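Local coordinates for putative uncharacterized protein SMU.1704 (Streptococcus mutans, PDB 3L7W) that probably binds DNA as a dimeric transcriptional regulator of the PadR family, through a winged helix-turn-helix domain, at residues D22-D27 and R68-L73. Sequence-based numbering, arbitrary orientation.
Sequences DSYGYD and RKYYHL
R68 lays its guanidinium nearly flat over one face of the Y24 ring, the planes 22° apart and R68 CZ 4.1 Å from the ring centroid, in a cation-pi stack. A turn at chi2 (-69°) and a smaller departure from the extended form at chi3 lay the arginine chain over the tyrosine; CB of D27 lies over the opposite face, toward the rim. K69 takes part through its carbonyl: a water donates to K69 O and accepts from G25 N, linking the strand to the first turn of helix 25-32. Y70 receives the edge of Y24 on its ring face in an offset T-shaped pair, with CD2 of Y24 3.5 Å from CZ of Y70; its ring also meets that of Y59 on strand 56-63. At Y71 the backbones form a hydrogen-bonded antiparallel pair with S23, the tighter bond running from Y71 N to S23 O (2.8 Å), while the Y71 ring turns its edge to G25 N. H72 then donates from ND1 to the syn side of D22 OD1 (2.6 Å, 159°), almost in the imidazole plane, and Y59 OH bonds the other carboxylate oxygen. A second water joins D22 OD1 to L73 N. A short strand between two helices, added to the edge of a beta hairpin as here, is characteristic of the winged helix-turn-helix fold, with strands 56-63 and 66-73 forming the wing.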
ATOM      1  N   ASP A  22      21.506   5.664  11.570  1.00 34.38           N
ATOM      2  CA  ASP A  22      21.156   7.072  11.593  1.00 30.94           C
ATOM      3  C   ASP A  22      21.353   7.626  10.193  1.00 33.72           C
ATOM      4  O   ASP A  22      22.338   7.313   9.537  1.00 35.39           O
ATOM      5  CB  ASP A  22      22.064   7.826  12.543  1.00 34.66           C
ATOM      6  CG  ASP A  22      21.884   7.407  13.978  1.00 41.08           C
ATOM      7  OD1 ASP A  22      21.063   6.502  14.241  1.00 38.72           O
ATOM      8  OD2 ASP A  22      22.572   7.990  14.842  1.00 43.37           O
ATOM      9  N   SER A  23      20.425   8.451   9.730  1.00 28.84           N
ATOM     10  CA  SER A  23      20.600   9.085   8.425  1.00 36.01           C
ATOM     11  C   SER A  23      19.983  10.468   8.333  1.00 28.17           C
ATOM     12  O   SER A  23      19.031  10.792   9.040  1.00 38.66           O
ATOM     13  CB  SER A  23      20.090   8.182   7.292  1.00 37.88           C
ATOM     14  OG  SER A  23      19.450   7.024   7.795  1.00 45.41           O
ATOM     15  N   TYR A  24      20.533  11.289   7.454  1.00 32.48           N
ATOM     16  CA  TYR A  24      19.984  12.617   7.260  1.00 34.20           C
ATOM     17  C   TYR A  24      18.860  12.532   6.240  1.00 34.79           C
ATOM     18  O   TYR A  24      18.729  11.525   5.526  1.00 34.46           O
ATOM     19  CB  TYR A  24      21.067  13.615   6.840  1.00 39.10           C
ATOM     20  CG  TYR A  24      21.971  13.109   5.751  1.00 39.98           C
ATOM     21  CD1 TYR A  24      21.624  13.253   4.417  1.00 41.62           C
ATOM     22  CD2 TYR A  24      23.176  12.488   6.054  1.00 43.59           C
ATOM     23  CE1 TYR A  24      22.445  12.786   3.410  1.00 45.58           C
ATOM     24  CE2 TYR A  24      24.009  12.017   5.057  1.00 46.19           C
ATOM     25  CZ  TYR A  24      23.639  12.170   3.731  1.00 49.40           C
ATOM     26  OH  TYR A  24      24.457  11.699   2.723  1.00 46.48           O
ATOM     27  N   GLY A  25      18.049  13.584   6.193  1.00 34.60           N
ATOM     28  CA  GLY A  25      16.817  13.582   5.436  1.00 42.22           C
ATOM     29  C   GLY A  25      17.000  13.240   3.972  1.00 40.39           C
ATOM     30  O   GLY A  25      16.262  12.425   3.426  1.00 36.20           O
ATOM     31  N   TYR A  26      17.982  13.862   3.333  1.00 43.87           N
ATOM     32  CA  TYR A  26      18.149  13.684   1.897  1.00 40.50           C
ATOM     33  C   TYR A  26      18.372  12.210   1.600  1.00 39.35           C
ATOM     34  O   TYR A  26      17.853  11.666   0.628  1.00 38.32           O
ATOM     35  CB  TYR A  26      19.302  14.530   1.376  1.00 43.07           C
ATOM     36  CG  TYR A  26      19.637  14.257  -0.064  1.00 48.56           C
ATOM     37  CD1 TYR A  26      20.613  13.325  -0.399  1.00 46.60           C
ATOM     38  CD2 TYR A  26      18.964  14.911  -1.096  1.00 55.74           C
ATOM     39  CE1 TYR A  26      20.920  13.055  -1.726  1.00 51.01           C
ATOM     40  CE2 TYR A  26      19.263  14.646  -2.431  1.00 55.21           C
ATOM     41  CZ  TYR A  26      20.245  13.715  -2.735  1.00 56.74           C
ATOM     42  OH  TYR A  26      20.561  13.436  -4.046  1.00 68.36           O
ATOM     43  N   ASP A  27      19.127  11.559   2.469  1.00 40.26           N
ATOM     44  CA  ASP A  27      19.405  10.145   2.312  1.00 38.36           C
ATOM     45  C   ASP A  27      18.109   9.337   2.395  1.00 36.69           C
ATOM     46  O   ASP A  27      17.865   8.426   1.601  1.00 38.04           O
ATOM     47  CB  ASP A  27      20.371   9.705   3.410  1.00 49.63           C
ATOM     48  CG  ASP A  27      21.135   8.465   3.042  1.00 64.14           C
ATOM     49  OD1 ASP A  27      21.293   8.221   1.833  1.00 70.15           O
ATOM     50  OD2 ASP A  27      21.587   7.737   3.952  1.00 68.19           O
ATOM     51  N   ARG A  68      24.809  18.125   8.850  1.00 38.51           N
ATOM     52  CA  ARG A  68      23.538  17.532   8.452  1.00 42.43           C
ATOM     53  C   ARG A  68      22.712  17.236   9.685  1.00 42.57           C
ATOM     54  O   ARG A  68      23.255  16.951  10.751  1.00 39.83           O
ATOM     55  CB  ARG A  68      23.778  16.198   7.754  1.00 47.92           C
ATOM     56  CG  ARG A  68      24.599  16.287   6.508  1.00 55.87           C
ATOM     57  CD  ARG A  68      23.822  16.996   5.456  1.00 60.00           C
ATOM     58  NE  ARG A  68      24.176  16.518   4.133  1.00 64.58           N
ATOM     59  CZ  ARG A  68      23.301  16.408   3.150  1.00 65.36           C
ATOM     60  NH1 ARG A  68      22.031  16.728   3.367  1.00 65.30           N
ATOM     61  NH2 ARG A  68      23.690  15.973   1.964  1.00 75.53           N
ATOM     62  N   LYS A  69      21.397  17.263   9.531  1.00 34.61           N
ATOM     63  CA  LYS A  69      20.513  16.797  10.582  1.00 33.83           C
ATOM     64  C   LYS A  69      20.327  15.296  10.421  1.00 34.79           C
ATOM     65  O   LYS A  69      19.760  14.822   9.424  1.00 35.40           O
ATOM     66  CB  LYS A  69      19.181  17.524  10.507  1.00 36.20           C
ATOM     67  CG  LYS A  69      18.144  17.116  11.534  1.00 38.53           C
ATOM     68  CD  LYS A  69      16.854  17.864  11.204  1.00 40.47           C
ATOM     69  CE  LYS A  69      15.820  17.769  12.289  1.00 44.01           C
ATOM     70  NZ  LYS A  69      14.792  18.836  12.122  1.00 43.98           N
ATOM     71  N   TYR A  70      20.837  14.546  11.388  1.00 30.91           N
ATOM     72  CA  TYR A  70      20.668  13.101  11.385  1.00 32.32           C
ATOM     73  C   TYR A  70      19.470  12.701  12.204  1.00 35.01           C
ATOM     74  O   TYR A  70      19.150  13.323  13.231  1.00 30.36           O
ATOM     75  CB  TYR A  70      21.908  12.395  11.925  1.00 36.33           C
ATOM     76  CG  TYR A  70      22.996  12.293  10.902  1.00 32.17           C
ATOM     77  CD1 TYR A  70      23.787  13.386  10.614  1.00 31.42           C
ATOM     78  CD2 TYR A  70      23.219  11.111  10.204  1.00 34.17           C
ATOM     79  CE1 TYR A  70      24.785  13.317   9.675  1.00 37.90           C
ATOM     80  CE2 TYR A  70      24.227  11.028   9.252  1.00 33.10           C
ATOM     81  CZ  TYR A  70      25.001  12.139   8.994  1.00 36.32           C
ATOM     82  OH  TYR A  70      26.005  12.105   8.053  1.00 44.25           O
ATOM     83  N   TYR A  71      18.806  11.658  11.729  1.00 30.73           N
ATOM     84  CA  TYR A  71      17.707  11.058  12.452  1.00 28.98           C
ATOM     85  C   TYR A  71      18.187   9.742  13.005  1.00 30.90           C
ATOM     86  O   TYR A  71      18.991   9.044  12.391  1.00 34.84           O
ATOM     87  CB  TYR A  71      16.522  10.824  11.516  1.00 26.29           C
ATOM     88  CG  TYR A  71      15.947  12.103  11.000  1.00 25.05           C
ATOM     89  CD1 TYR A  71      16.397  12.659   9.801  1.00 27.91           C
ATOM     90  CD2 TYR A  71      14.952  12.763  11.698  1.00 22.48           C
ATOM     91  CE1 TYR A  71      15.870  13.833   9.317  1.00 26.84           C
ATOM     92  CE2 TYR A  71      14.420  13.954  11.225  1.00 20.24           C
ATOM     93  CZ  TYR A  71      14.887  14.488  10.039  1.00 33.78           C
ATOM     94  OH  TYR A  71      14.351  15.675   9.570  1.00 42.97           O
ATOM     95  N   HIS A  72      17.677   9.408  14.176  1.00 25.94           N
ATOM     96  CA  HIS A  72      18.090   8.229  14.874  1.00 28.34           C
ATOM     97  C   HIS A  72      16.838   7.583  15.426  1.00 34.44           C
ATOM     98  O   HIS A  72      15.994   8.256  16.015  1.00 29.86           O
ATOM     99  CB  HIS A  72      19.011   8.613  16.028  1.00 28.92           C
ATOM    100  CG  HIS A  72      19.276   7.484  16.961  1.00 35.60           C
ATOM    101  ND1 HIS A  72      20.162   6.470  16.659  1.00 39.16           N
ATOM    102  CD2 HIS A  72      18.746   7.178  18.168  1.00 37.68           C
ATOM    103  CE1 HIS A  72      20.184   5.602  17.653  1.00 47.08           C
ATOM    104  NE2 HIS A  72      19.334   6.008  18.583  1.00 42.18           N
ATOM    105  N   LEU A  73      16.718   6.278  15.226  1.00 34.48           N
ATOM    106  CA  LEU A  73      15.578   5.533  15.721  1.00 33.54           C
ATOM    107  C   LEU A  73      15.681   5.342  17.234  1.00 33.59           C
ATOM    108  O   LEU A  73      16.583   4.672  17.722  1.00 36.42           O
ATOM    109  CB  LEU A  73      15.524   4.172  15.030  1.00 34.12           C
ATOM    110  CG  LEU A  73      14.217   3.406  15.196  1.00 35.92           C
ATOM    111  CD1 LEU A  73      13.040   4.250  14.701  1.00 31.64           C
ATOM    112  CD2 LEU A  73      14.296   2.068  14.445  1.00 33.59           C
TER
HETATM  113  O   HOH W   1      18.891   5.034  13.941  1.00 31.26           O
HETATM  114  O   HOH W   2      18.474  15.928   7.378  1.00 31.18           O